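Long-range contacts in butyrophilin subfamily 1 member A1 (Bos taurus, PDB 4HH8), which may act as a membrane receptor in milk-fat droplet secretion and probably inhibits T-cell proliferation, this chain being its extracellular pair of immunoglobulin-like domains: residues Pro23-Val28 and Val123-Ala129; Tyr77-Ser82 and Val95-Lys101; Phe171-Ser177 and Arg189-Ile194. The protein carries 1 engineered substitution. All coordinates share one frame. Residues are numbered along the deposited sequence.

Interaction 1. Residues Pro23-Val28 and Val123-Ala129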
ATOM      1  N   PRO A  23      -1.333 -10.268  -4.053  1.00 44.49           N
ATOM      2  CA  PRO A  23      -0.898  -8.869  -4.227  1.00 43.13           C
ATOM      3  C   PRO A  23       0.550  -8.694  -3.826  1.00 41.92           C
ATOM      4  O   PRO A  23       1.026  -9.418  -2.950  1.00 41.30           O
ATOM      5  CB  PRO A  23      -1.794  -8.107  -3.247  1.00 43.90           C
ATOM      6  CG  PRO A  23      -3.084  -8.936  -3.197  1.00 44.29           C
ATOM      7  CD  PRO A  23      -2.601 -10.364  -3.289  1.00 44.67           C
ATOM      8  N   ILE A  24       1.259  -7.777  -4.487  1.00 40.19           N
ATOM      9  CA  ILE A  24       2.591  -7.372  -4.036  1.00 39.15           C
ATOM     10  C   ILE A  24       2.430  -6.261  -3.034  1.00 39.17           C
ATOM     11  O   ILE A  24       1.719  -5.281  -3.284  1.00 38.62           O
ATOM     12  CB  ILE A  24       3.517  -6.858  -5.176  1.00 39.08           C
ATOM     13  CG1 ILE A  24       3.578  -7.871  -6.332  1.00 38.53           C
ATOM     14  CG2 ILE A  24       4.957  -6.553  -4.621  1.00 36.99           C
ATOM     15  CD1 ILE A  24       4.166  -9.226  -5.949  1.00 38.06           C
ATOM     16  N   LEU A  25       3.106  -6.405  -1.903  1.00 39.48           N
ATOM     17  CA  LEU A  25       3.015  -5.414  -0.836  1.00 39.70           C
ATOM     18  C   LEU A  25       4.206  -4.492  -0.936  1.00 39.15           C
ATOM     19  O   LEU A  25       5.335  -4.966  -0.964  1.00 39.42           O
ATOM     20  CB  LEU A  25       3.025  -6.127   0.509  1.00 40.06           C
ATOM     21  CG  LEU A  25       2.606  -5.383   1.785  1.00 42.94           C
ATOM     22  CD1 LEU A  25       1.449  -4.435   1.523  1.00 43.37           C
ATOM     23  CD2 LEU A  25       2.255  -6.384   2.905  1.00 44.30           C
ATOM     24  N   ALA A  26       3.963  -3.184  -0.974  1.00 38.25           N
ATOM     25  CA  ALA A  26       5.038  -2.201  -1.127  1.00 38.16           C
ATOM     26  C   ALA A  26       4.891  -0.995  -0.173  1.00 38.32           C
ATOM     27  O   ALA A  26       3.837  -0.364  -0.121  1.00 38.19           O
ATOM     28  CB  ALA A  26       5.075  -1.722  -2.556  1.00 37.63           C
ATOM     29  N   VAL A  27       5.944  -0.682   0.567  1.00 37.84           N
ATOM     30  CA  VAL A  27       5.930   0.460   1.465  1.00 38.19           C
ATOM     31  C   VAL A  27       6.187   1.775   0.689  1.00 37.85           C
ATOM     32  O   VAL A  27       7.051   1.816  -0.195  1.00 38.80           O
ATOM     33  CB  VAL A  27       6.943   0.258   2.596  1.00 37.89           C
ATOM     34  CG1 VAL A  27       7.109   1.543   3.406  1.00 38.59           C
ATOM     35  CG2 VAL A  27       6.491  -0.873   3.477  1.00 37.94           C
ATOM     36  N   VAL A  28       5.435   2.828   1.004  1.00 36.52           N
ATOM     37  CA  VAL A  28       5.642   4.163   0.397  1.00 36.35           C
ATOM     38  C   VAL A  28       7.120   4.586   0.528  1.00 36.76           C
ATOM     39  O   VAL A  28       7.729   4.449   1.580  1.00 36.57           O
ATOM     40  CB  VAL A  28       4.655   5.234   0.989  1.00 35.90           C
ATOM     41  CG1 VAL A  28       5.074   6.694   0.653  1.00 34.95           C
ATOM     42  CG2 VAL A  28       3.234   4.999   0.485  1.00 35.80           C
ATOM     43  N   VAL A 123      -1.207  -8.184 -12.037  1.00 39.37           N
ATOM     44  CA  VAL A 123      -0.473  -8.048 -10.769  1.00 39.44           C
ATOM     45  C   VAL A 123      -1.128  -6.936  -9.959  1.00 39.97           C
ATOM     46  O   VAL A 123      -1.463  -5.859 -10.499  1.00 39.78           O
ATOM     47  CB  VAL A 123       1.012  -7.670 -10.980  1.00 40.39           C
ATOM     48  CG1 VAL A 123       1.861  -7.947  -9.700  1.00 40.60           C
ATOM     49  CG2 VAL A 123       1.599  -8.406 -12.134  1.00 39.73           C
ATOM     50  N   HIS A 124      -1.340  -7.190  -8.674  1.00 39.43           N
ATOM     51  CA  HIS A 124      -1.945  -6.191  -7.825  1.00 39.67           C
ATOM     52  C   HIS A 124      -0.819  -5.635  -7.019  1.00 38.54           C
ATOM     53  O   HIS A 124      -0.091  -6.394  -6.412  1.00 38.55           O
ATOM     54  CB  HIS A 124      -3.036  -6.776  -6.912  1.00 39.92           C
ATOM     55  CG  HIS A 124      -4.206  -7.346  -7.657  1.00 42.79           C
ATOM     56  ND1 HIS A 124      -5.196  -6.557  -8.219  1.00 44.55           N
ATOM     57  CD2 HIS A 124      -4.546  -8.632  -7.937  1.00 45.14           C
ATOM     58  CE1 HIS A 124      -6.098  -7.331  -8.801  1.00 45.83           C
ATOM     59  NE2 HIS A 124      -5.724  -8.596  -8.650  1.00 47.72           N
ATOM     60  N   LEU A 125      -0.625  -4.317  -7.081  1.00 37.38           N
ATOM     61  CA  LEU A 125       0.261  -3.643  -6.141  1.00 35.67           C
ATOM     62  C   LEU A 125      -0.543  -3.109  -4.963  1.00 34.66           C
ATOM     63  O   LEU A 125      -1.524  -2.411  -5.140  1.00 35.48           O
ATOM     64  CB  LEU A 125       1.003  -2.497  -6.826  1.00 35.72           C
ATOM     65  CG  LEU A 125       2.003  -1.830  -5.885  1.00 35.28           C
ATOM     66  CD1 LEU A 125       3.019  -2.844  -5.361  1.00 33.27           C
ATOM     67  CD2 LEU A 125       2.678  -0.673  -6.577  1.00 35.34           C
ATOM     68  N   LYS A 126      -0.153  -3.467  -3.753  1.00 34.54           N
ATOM     69  CA  LYS A 126      -0.802  -2.918  -2.560  1.00 33.63           C
ATOM     70  C   LYS A 126       0.188  -2.059  -1.837  1.00 32.02           C
ATOM     71  O   LYS A 126       1.150  -2.581  -1.344  1.00 31.76           O
ATOM     72  CB  LYS A 126      -1.245  -4.034  -1.596  1.00 33.82           C
ATOM     73  CG  LYS A 126      -2.469  -4.841  -2.045  1.00 37.57           C
ATOM     74  CD  LYS A 126      -3.724  -4.049  -1.929  1.00 40.33           C
ATOM     75  CE  LYS A 126      -4.907  -4.951  -1.993  1.00 43.28           C
ATOM     76  NZ  LYS A 126      -6.079  -4.085  -1.844  1.00 45.59           N
ATOM     77  N   VAL A 127      -0.088  -0.763  -1.708  1.00 31.20           N
ATOM     78  CA  VAL A 127       0.855   0.150  -1.089  1.00 31.21           C
ATOM     79  C   VAL A 127       0.439   0.407   0.343  1.00 30.93           C
ATOM     80  O   VAL A 127      -0.756   0.460   0.633  1.00 32.31           O
ATOM     81  CB  VAL A 127       0.980   1.509  -1.846  1.00 31.49           C
ATOM     82  CG1 VAL A 127       1.955   2.387  -1.110  1.00 31.44           C
ATOM     83  CG2 VAL A 127       1.380   1.284  -3.331  1.00 29.23           C
ATOM     84  N   ALA A 128       1.421   0.565   1.219  1.00 29.52           N
ATOM     85  CA  ALA A 128       1.173   0.801   2.615  1.00 31.06           C
ATOM     86  C   ALA A 128       2.139   1.853   3.172  1.00 31.24           C
ATOM     87  O   ALA A 128       3.274   1.971   2.727  1.00 31.45           O
ATOM     88  CB  ALA A 128       1.309  -0.497   3.403  1.00 30.91           C
ATOM     89  N   ALA A 129       1.667   2.649   4.116  1.00 31.17           N
ATOM     90  CA  ALA A 129       2.568   3.496   4.877  1.00 31.37           C
ATOM     91  C   ALA A 129       2.155   3.365   6.291  1.00 31.46           C
ATOM     92  O   ALA A 129       0.965   3.293   6.601  1.00 31.90           O
ATOM     93  CB  ALA A 129       2.468   4.932   4.448  1.00 29.90           C
TER

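Interaction 2. Residues Tyr77-Ser82 and Val95-Lys101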
ATOM      1  N   TYR A  77       5.710   7.612 -14.906  1.00 46.49           N
ATOM      2  CA  TYR A  77       6.520   6.431 -14.642  1.00 44.85           C
ATOM      3  C   TYR A  77       7.927   6.523 -15.176  1.00 44.25           C
ATOM      4  O   TYR A  77       8.822   5.906 -14.642  1.00 44.40           O
ATOM      5  CB  TYR A  77       5.787   5.154 -15.061  1.00 44.21           C
ATOM      6  CG  TYR A  77       4.689   4.851 -14.066  1.00 43.33           C
ATOM      7  CD1 TYR A  77       5.004   4.349 -12.804  1.00 41.75           C
ATOM      8  CD2 TYR A  77       3.347   5.136 -14.353  1.00 40.39           C
ATOM      9  CE1 TYR A  77       4.010   4.102 -11.865  1.00 44.49           C
ATOM     10  CE2 TYR A  77       2.351   4.907 -13.426  1.00 42.20           C
ATOM     11  CZ  TYR A  77       2.677   4.386 -12.185  1.00 44.07           C
ATOM     12  OH  TYR A  77       1.706   4.119 -11.255  1.00 43.81           O
ATOM     13  N   ARG A  78       8.134   7.342 -16.195  1.00 44.13           N
ATOM     14  CA  ARG A  78       9.438   7.489 -16.827  1.00 43.72           C
ATOM     15  C   ARG A  78      10.493   7.829 -15.848  1.00 42.95           C
ATOM     16  O   ARG A  78      10.310   8.728 -15.047  1.00 43.77           O
ATOM     17  CB  ARG A  78       9.418   8.629 -17.828  1.00 43.88           C
ATOM     18  CG  ARG A  78       9.338   8.208 -19.256  1.00 44.89           C
ATOM     19  CD  ARG A  78       9.238   9.478 -20.061  1.00 46.98           C
ATOM     20  NE  ARG A  78       8.288   9.331 -21.150  1.00 47.75           N
ATOM     21  CZ  ARG A  78       7.566  10.331 -21.649  1.00 47.77           C
ATOM     22  NH1 ARG A  78       7.665  11.556 -21.120  1.00 47.49           N
ATOM     23  NH2 ARG A  78       6.730  10.097 -22.665  1.00 45.12           N
ATOM     24  N   GLY A  79      11.624   7.140 -15.931  1.00 42.11           N
ATOM     25  CA  GLY A  79      12.731   7.444 -15.040  1.00 41.82           C
ATOM     26  C   GLY A  79      12.639   6.807 -13.649  1.00 41.42           C
ATOM     27  O   GLY A  79      13.582   6.920 -12.870  1.00 41.24           O
ATOM     28  N   ARG A  80      11.526   6.134 -13.332  1.00 40.35           N
ATOM     29  CA  ARG A  80      11.435   5.387 -12.056  1.00 39.32           C
ATOM     30  C   ARG A  80      11.097   3.900 -12.272  1.00 38.65           C
ATOM     31  O   ARG A  80      10.863   3.172 -11.313  1.00 38.50           O
ATOM     32  CB  ARG A  80      10.446   6.074 -11.084  1.00 39.13           C
ATOM     33  CG  ARG A  80       9.090   6.443 -11.687  1.00 39.97           C
ATOM     34  CD  ARG A  80       8.213   7.386 -10.787  1.00 42.37           C
ATOM     35  NE  ARG A  80       7.887   6.737  -9.534  1.00 40.84           N
ATOM     36  CZ  ARG A  80       6.688   6.298  -9.164  1.00 41.75           C
ATOM     37  NH1 ARG A  80       5.584   6.506  -9.893  1.00 40.81           N
ATOM     38  NH2 ARG A  80       6.600   5.692  -7.994  1.00 39.81           N
ATOM     39  N   VAL A  81      11.079   3.462 -13.532  1.00 37.71           N
ATOM     40  CA  VAL A  81      10.777   2.067 -13.884  1.00 37.33           C
ATOM     41  C   VAL A  81      11.944   1.407 -14.608  1.00 37.08           C
ATOM     42  O   VAL A  81      12.684   2.065 -15.340  1.00 37.97           O
ATOM     43  CB  VAL A  81       9.510   1.924 -14.774  1.00 37.03           C
ATOM     44  CG1 VAL A  81       8.274   2.411 -14.044  1.00 36.77           C
ATOM     45  CG2 VAL A  81       9.674   2.682 -16.101  1.00 36.95           C
ATOM     46  N   SER A  82      12.109   0.106 -14.390  1.00 36.29           N
ATOM     47  CA  SER A  82      13.168  -0.684 -15.019  1.00 35.10           C
ATOM     48  C   SER A  82      12.819  -2.156 -14.978  1.00 34.99           C
ATOM     49  O   SER A  82      12.094  -2.604 -14.106  1.00 34.75           O
ATOM     50  CB  SER A  82      14.556  -0.441 -14.376  1.00 35.09           C
ATOM     51  OG  SER A  82      14.605  -0.872 -13.023  1.00 33.61           O
ATOM     52  N   VAL A  95       8.929  -5.643 -13.374  1.00 29.43           N
ATOM     53  CA  VAL A  95       9.172  -4.221 -13.521  1.00 29.75           C
ATOM     54  C   VAL A  95       9.387  -3.737 -12.114  1.00 30.59           C
ATOM     55  O   VAL A  95       8.556  -4.019 -11.246  1.00 30.67           O
ATOM     56  CB  VAL A  95       7.985  -3.484 -14.189  1.00 30.27           C
ATOM     57  CG1 VAL A  95       8.111  -1.957 -14.038  1.00 30.59           C
ATOM     58  CG2 VAL A  95       7.991  -3.793 -15.654  1.00 31.11           C
ATOM     59  N   ARG A  96      10.531  -3.085 -11.884  1.00 30.66           N
ATOM     60  CA  ARG A  96      10.828  -2.407 -10.650  1.00 32.05           C
ATOM     61  C   ARG A  96      10.296  -0.966 -10.716  1.00 32.54           C
ATOM     62  O   ARG A  96      10.641  -0.210 -11.640  1.00 32.58           O
ATOM     63  CB  ARG A  96      12.328  -2.414 -10.369  1.00 31.86           C
ATOM     64  CG  ARG A  96      12.655  -1.933  -8.933  1.00 38.15           C
ATOM     65  CD  ARG A  96      14.131  -2.125  -8.519  1.00 44.33           C
ATOM     66  NE  ARG A  96      15.056  -1.427  -9.402  1.00 52.38           N
ATOM     67  CZ  ARG A  96      16.006  -0.559  -9.019  1.00 58.53           C
ATOM     68  NH1 ARG A  96      16.186  -0.255  -7.730  1.00 61.06           N
ATOM     69  NH2 ARG A  96      16.797   0.006  -9.940  1.00 57.84           N
ATOM     70  N   ILE A  97       9.411  -0.615  -9.781  1.00 32.19           N
ATOM     71  CA  ILE A  97       8.958   0.753  -9.655  1.00 33.07           C
ATOM     72  C   ILE A  97       9.618   1.363  -8.436  1.00 34.21           C
ATOM     73  O   ILE A  97       9.455   0.867  -7.330  1.00 34.27           O
ATOM     74  CB  ILE A  97       7.435   0.876  -9.540  1.00 33.48           C
ATOM     75  CG1 ILE A  97       6.764   0.068 -10.647  1.00 31.86           C
ATOM     76  CG2 ILE A  97       7.012   2.384  -9.635  1.00 32.31           C
ATOM     77  CD1 ILE A  97       5.259   0.063 -10.557  1.00 32.04           C
ATOM     78  N   GLN A  98      10.389   2.423  -8.651  1.00 35.44           N
ATOM     79  CA  GLN A  98      11.119   3.062  -7.563  1.00 37.20           C
ATOM     80  C   GLN A  98      10.285   4.096  -6.876  1.00 37.39           C
ATOM     81  O   GLN A  98       9.396   4.702  -7.502  1.00 36.85           O
ATOM     82  CB  GLN A  98      12.383   3.735  -8.081  1.00 37.87           C
ATOM     83  CG  GLN A  98      13.393   2.734  -8.586  1.00 41.68           C
ATOM     84  CD  GLN A  98      14.660   3.399  -9.077  1.00 48.75           C
ATOM     85  OE1 GLN A  98      14.638   4.536  -9.581  1.00 52.09           O
ATOM     86  NE2 GLN A  98      15.780   2.693  -8.932  1.00 50.36           N
ATOM     87  N   GLU A  99      10.575   4.286  -5.585  1.00 38.24           N
ATOM     88  CA  GLU A  99       9.938   5.316  -4.789  1.00 38.61           C
ATOM     89  C   GLU A  99       8.417   5.251  -4.886  1.00 37.23           C
ATOM     90  O   GLU A  99       7.749   6.197  -5.376  1.00 36.69           O
ATOM     91  CB  GLU A  99      10.499   6.696  -5.152  1.00 40.40           C
ATOM     92  CG  GLU A  99      11.557   7.148  -4.118  1.00 46.98           C
ATOM     93  CD  GLU A  99      12.906   7.526  -4.752  1.00 56.30           C
ATOM     94  OE1 GLU A  99      12.997   8.636  -5.336  1.00 59.04           O
ATOM     95  OE2 GLU A  99      13.880   6.725  -4.650  1.00 58.39           O
ATOM     96  N   VAL A 100       7.874   4.119  -4.415  1.00 34.70           N
ATOM     97  CA  VAL A 100       6.431   3.874  -4.482  1.00 33.00           C
ATOM     98  C   VAL A 100       5.653   4.961  -3.744  1.00 32.75           C
ATOM     99  O   VAL A 100       6.052   5.375  -2.666  1.00 31.66           O
ATOM    100  CB  VAL A 100       6.093   2.466  -3.954  1.00 32.72           C
ATOM    101  CG1 VAL A 100       4.637   2.379  -3.483  1.00 32.02           C
ATOM    102  CG2 VAL A 100       6.399   1.457  -5.034  1.00 29.19           C
ATOM    103  N   LYS A 101       4.588   5.459  -4.369  1.00 33.23           N
ATOM    104  CA  LYS A 101       3.626   6.321  -3.676  1.00 34.54           C
ATOM    105  C   LYS A 101       2.225   5.721  -3.634  1.00 34.37           C
ATOM    106  O   LYS A 101       1.925   4.755  -4.344  1.00 34.42           O
ATOM    107  CB  LYS A 101       3.555   7.756  -4.245  1.00 34.09           C
ATOM    108  CG  LYS A 101       3.883   7.987  -5.704  1.00 39.05           C
ATOM    109  CD  LYS A 101       4.348   9.491  -5.846  1.00 41.97           C
ATOM    110  CE  LYS A 101       4.943   9.825  -7.199  1.00 45.49           C
ATOM    111  NZ  LYS A 101       3.925   9.906  -8.315  1.00 45.37           N
TER
HETATM  112  O   HOH W   1      13.311   1.004 -11.531  1.00 41.50           O

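Interaction 3. Residues Phe171-Ser177 and Arg189-Ile194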
ATOM      1  N   PHE A 171     -13.151  -0.993  23.237  1.00 36.46           N
ATOM      2  CA  PHE A 171     -14.393  -0.279  23.092  1.00 33.59           C
ATOM      3  C   PHE A 171     -14.257   0.681  21.911  1.00 32.97           C
ATOM      4  O   PHE A 171     -13.134   1.003  21.517  1.00 33.71           O
ATOM      5  CB  PHE A 171     -14.788   0.410  24.395  1.00 33.68           C
ATOM      6  CG  PHE A 171     -13.782   1.383  24.902  1.00 32.32           C
ATOM      7  CD1 PHE A 171     -13.874   2.720  24.578  1.00 30.91           C
ATOM      8  CD2 PHE A 171     -12.763   0.968  25.719  1.00 32.02           C
ATOM      9  CE1 PHE A 171     -12.951   3.627  25.048  1.00 31.23           C
ATOM     10  CE2 PHE A 171     -11.846   1.862  26.209  1.00 33.83           C
ATOM     11  CZ  PHE A 171     -11.950   3.210  25.870  1.00 33.05           C
ATOM     12  N   PRO A 172     -15.384   1.072  21.277  1.00 31.13           N
ATOM     13  CA  PRO A 172     -15.279   1.855  20.049  1.00 29.88           C
ATOM     14  C   PRO A 172     -15.006   3.350  20.263  1.00 28.56           C
ATOM     15  O   PRO A 172     -15.146   3.823  21.383  1.00 28.36           O
ATOM     16  CB  PRO A 172     -16.649   1.668  19.393  1.00 28.48           C
ATOM     17  CG  PRO A 172     -17.526   1.288  20.479  1.00 30.87           C
ATOM     18  CD  PRO A 172     -16.720   0.469  21.413  1.00 31.46           C
ATOM     19  N   SER A 173     -14.635   4.077  19.200  1.00 26.51           N
ATOM     20  CA  SER A 173     -14.626   5.550  19.252  1.00 26.67           C
ATOM     21  C   SER A 173     -16.045   6.116  19.373  1.00 26.44           C
ATOM     22  O   SER A 173     -17.031   5.451  19.081  1.00 25.37           O
ATOM     23  CB  SER A 173     -13.948   6.150  18.003  1.00 26.04           C
ATOM     24  OG  SER A 173     -12.695   5.511  17.742  1.00 26.60           O
HETATM   25  N   MSE A 174     -16.135   7.371  19.791  1.00 27.76           N
HETATM   26  CA  MSE A 174     -17.344   8.183  19.617  1.00 27.41           C
HETATM   27  C   MSE A 174     -17.409   8.613  18.179  1.00 26.26           C
HETATM   28  O   MSE A 174     -18.391   8.328  17.467  1.00 24.68           O
HETATM   29  CB  MSE A 174     -17.285   9.416  20.496  1.00 28.45           C
HETATM   30  CG  MSE A 174     -18.060   9.232  21.807  1.00 38.51           C
HETATM   31 SE   MSE A 174     -20.022   9.153  21.507  1.00 46.07          SE
HETATM   32  CE  MSE A 174     -20.276  11.127  21.562  1.00 49.28           C
ATOM     33  N   SER A 175     -16.362   9.314  17.752  1.00 25.45           N
ATOM     34  CA  SER A 175     -16.306   9.816  16.410  1.00 26.73           C
ATOM     35  C   SER A 175     -14.934   9.527  15.802  1.00 25.69           C
ATOM     36  O   SER A 175     -13.988   9.389  16.517  1.00 25.52           O
ATOM     37  CB  SER A 175     -16.565  11.316  16.403  1.00 27.08           C
ATOM     38  OG  SER A 175     -15.458  12.001  16.976  1.00 31.88           O
ATOM     39  N   GLU A 176     -14.832   9.478  14.482  1.00 25.08           N
ATOM     40  CA  GLU A 176     -13.540   9.381  13.865  1.00 25.78           C
ATOM     41  C   GLU A 176     -13.521  10.174  12.599  1.00 25.58           C
ATOM     42  O   GLU A 176     -14.543  10.280  11.924  1.00 24.28           O
ATOM     43  CB  GLU A 176     -13.166   7.950  13.457  1.00 26.06           C
ATOM     44  CG  GLU A 176     -13.531   6.874  14.427  1.00 26.49           C
ATOM     45  CD  GLU A 176     -12.888   5.538  14.083  1.00 29.50           C
ATOM     46  OE1 GLU A 176     -12.720   5.189  12.874  1.00 32.36           O
ATOM     47  OE2 GLU A 176     -12.553   4.836  15.043  1.00 28.33           O
ATOM     48  N   SER A 177     -12.303  10.574  12.237  1.00 25.24           N
ATOM     49  CA  SER A 177     -11.988  11.292  11.007  1.00 26.75           C
ATOM     50  C   SER A 177     -10.719  10.816  10.371  1.00 25.76           C
ATOM     51  O   SER A 177      -9.734  10.633  11.069  1.00 24.40           O
ATOM     52  CB  SER A 177     -11.681  12.762  11.359  1.00 27.29           C
ATOM     53  OG  SER A 177     -12.782  13.463  10.956  1.00 32.15           O
ATOM     54  N   ARG A 189      -8.046  11.036  13.291  1.00 27.08           N
ATOM     55  CA  ARG A 189      -8.441  11.598  14.572  1.00 29.91           C
ATOM     56  C   ARG A 189      -9.574  10.726  15.145  1.00 28.67           C
ATOM     57  O   ARG A 189     -10.528  10.430  14.461  1.00 28.72           O
ATOM     58  CB  ARG A 189      -8.966  13.024  14.373  1.00 30.81           C
ATOM     59  CG  ARG A 189      -7.907  14.091  14.318  1.00 39.34           C
ATOM     60  CD  ARG A 189      -8.500  15.458  14.781  1.00 49.03           C
ATOM     61  NE  ARG A 189      -7.875  16.594  14.089  1.00 57.39           N
ATOM     62  CZ  ARG A 189      -8.417  17.815  13.970  1.00 61.79           C
ATOM     63  NH1 ARG A 189      -9.607  18.091  14.515  1.00 62.64           N
ATOM     64  NH2 ARG A 189      -7.769  18.770  13.296  1.00 62.15           N
ATOM     65  N   ALA A 190      -9.496  10.346  16.403  1.00 28.51           N
ATOM     66  CA  ALA A 190     -10.614   9.658  17.000  1.00 27.87           C
ATOM     67  C   ALA A 190     -10.850  10.129  18.418  1.00 28.44           C
ATOM     68  O   ALA A 190      -9.904  10.332  19.159  1.00 28.26           O
ATOM     69  CB  ALA A 190     -10.374   8.176  16.966  1.00 27.02           C
ATOM     70  N   SER A 191     -12.117  10.240  18.793  1.00 29.51           N
ATOM     71  CA  SER A 191     -12.517  10.729  20.098  1.00 31.51           C
ATOM     72  C   SER A 191     -13.379   9.764  20.822  1.00 31.95           C
ATOM     73  O   SER A 191     -14.186   9.076  20.207  1.00 32.58           O
ATOM     74  CB  SER A 191     -13.299  12.026  19.999  1.00 30.60           C
ATOM     75  OG  SER A 191     -12.340  13.050  19.870  1.00 37.40           O
ATOM     76  N   VAL A 192     -13.248   9.768  22.141  1.00 32.44           N
ATOM     77  CA  VAL A 192     -14.002   8.888  22.975  1.00 34.49           C
ATOM     78  C   VAL A 192     -14.364   9.705  24.233  1.00 37.19           C
ATOM     79  O   VAL A 192     -13.674  10.681  24.586  1.00 38.04           O
ATOM     80  CB  VAL A 192     -13.141   7.628  23.196  1.00 33.82           C
ATOM     81  CG1 VAL A 192     -12.172   7.735  24.389  1.00 33.04           C
ATOM     82  CG2 VAL A 192     -13.906   6.401  23.122  1.00 34.14           C
ATOM     83  N   ILE A 193     -15.470   9.368  24.873  1.00 39.18           N
ATOM     84  CA  ILE A 193     -15.790   9.978  26.168  1.00 41.08           C
ATOM     85  C   ILE A 193     -15.659   8.885  27.236  1.00 42.79           C
ATOM     86  O   ILE A 193     -16.309   7.858  27.146  1.00 41.46           O
ATOM     87  CB  ILE A 193     -17.173  10.652  26.147  1.00 40.75           C
ATOM     88  CG1 ILE A 193     -17.157  11.811  25.127  1.00 40.24           C
ATOM     89  CG2 ILE A 193     -17.523  11.172  27.531  1.00 41.09           C
ATOM     90  CD1 ILE A 193     -18.493  12.464  24.892  1.00 42.96           C
ATOM     91  N   ILE A 194     -14.760   9.085  28.201  1.00 46.11           N
ATOM     92  CA  ILE A 194     -14.590   8.144  29.314  1.00 49.61           C
ATOM     93  C   ILE A 194     -15.634   8.412  30.396  1.00 52.88           C
ATOM     94  O   ILE A 194     -15.654   9.505  30.971  1.00 53.04           O
ATOM     95  CB  ILE A 194     -13.171   8.230  29.934  1.00 49.49           C
ATOM     96  CG1 ILE A 194     -12.088   8.053  28.868  1.00 48.04           C
ATOM     97  CG2 ILE A 194     -13.015   7.219  31.079  1.00 48.85           C
ATOM     98  CD1 ILE A 194     -12.159   6.753  28.057  1.00 45.86           C
TER

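Interaction 1. Residues Pro23-Val28 and Val123-Ala129
Ile-24, Ala-26, Leu-125 and Val-127 share one face, where Leu-125 CD1 lies 3.7 Å from Ala-26 CB and 4.0 Å from Ile-24 CB. Val-28 CG2 extends the apolar patch, 3.3 Å from Val-127 CG1. Strand 32-39 covers this face through Ala-32 and Pro-35. The strands are joined by parallel backbone hydrogen bonds: Ile-24 N, Ala-26 N and Val-28 N donate to His-124 O (2.7 Å), Lys-126 O (2.9 Å) and Ala-128 O (2.9 Å), while Lys-126 N and Ala-128 N donate to Ile-24 O (2.6 Å) and Ala-26 O (2.9 Å). The other face carries Leu-25, Val-27, Lys-126 and Ala-128, with Leu-25 CD1 4.4 Å from Ala-128 CB; Lys-126 CG rests 3.5 Å from Pro-23 CB while its ammonium end leads away. In this parallel A'-to-G pairing, backbone bonds set the register; the Ile-24 face packs into the V-set sandwich, while Leu-25 and Ala-128 meet Leu-210 and Leu-211 from the second immunoglobulin domain.

Interaction 2. Residues Tyr77-Ser82 and Val95-Lys101
Arg-80 is the busiest donor here. Its NH2 gives a hydrogen bond to Gln-98 O (3.0 Å) and a weak one to Glu-99 O (2.9 Å), its NE a weak one to Gln-98 O (3.2 Å), and NH2 also forms a salt bridge with Asp-104. Ile-97 CG2 and Lys-101 CE cover opposite faces of the guanidinium; Lys-101 NZ is a like charge 4.1 Å from Arg-80 NH1, and Asp-104 supplies the opposite charge. Gln-98 N donates to Arg-80 O (2.8 Å), Arg-96 N to Ser-82 O (2.8 Å) and Ser-82 N to Arg-96 O (3.1 Å). A water donates to Arg-96 O (2.9 Å) and is hydrogen-bonded to Ser-82 OG (2.7 Å). Arg-96 NH1 forms a salt bridge with Asp-31. A type II turn, Tyr-77 to Arg-80, closed by Arg-80 N to Tyr-77 O (3.0 Å), leads into the antiparallel pairing; Gly-79 suits its positive phi. An arginine before strand D bridged to the aspartate of the D-x-G-x-Y-x-C motif is a V-set hallmark. Strand 81-85 edges its sheet, strand 92-97 lies between it and 32-39, and Val-81 and Val-95 face Phe-61 of the opposing sheet.

Interaction 3. Residues Phe171-Ser177 and Arg189-Ile194
Strands 175-177 and 189-194 run antiparallel, their axes 4.6 Å apart at closest approach and at 172°. Ser-177 and Arg-189 exchange two backbone hydrogen bonds, N to O, each 2.8 Å; Ser-191 N donates to Ser-175 O at 3.1 Å. The pairing then slips: Met-174 N (2.6 Å) and Ser-175 N (3.3 Å) both donate to Ser-191 O, a classic beta bulge in which Met-174 takes helix-like angles (phi -76°, psi -59°). Phe-171, before the bulge, belongs to the opposing sheet. Phe-171 CE1 lies 3.5 Å from Val-192 CG2, which is at the ring edge, and Phe-171 CZ 4.2 Å from Ile-194 CD1; Trp-163 and Val-202 pack round the same ring. Selenomethionine Met-174 rests its CE 4.0 Å from Ile-193 CD1. Ser-173 OG donates to Glu-176 OE2 (2.8 Å) across the bend; Trp-163 NE1 is also hydrogen-bonded to that hydroxyl, and Glu-176 OE1 forms a salt bridge with Arg-178. Strands 175-180 and 186-194 form the D-E hairpin at the edge of the A-B-E-D sheet of the second immunoglobulin domain; 171-177 spans the end of C', the crossing between sheets (172-174) and the start of D.

Interactions 1 and 2 belong to the V-set domain, interaction 3 to the second immunoglobulin domain, its centre about 29 Å from that of interaction 1. Interaction 2 is nested in the loop closed by interaction 1 and touches it: Val-127 CG2 packs on Val-100 CG1 at 3.4 Å, so the loop after strand 92-97 packs against strand 117-128. All three are partly buried; interaction 1 is nearest the chain's centre, with 6 of 13 touching residues buried, and interaction 3 the most exposed, with 3 of 13. Interaction 1 is parallel; the D-E pairings of interactions 2 and 3 share antiparallel backbone bonds, to which interaction 2 adds Arg-80 bound to carbonyls and Asp-104, interaction 3 a bulge and packed Phe-171.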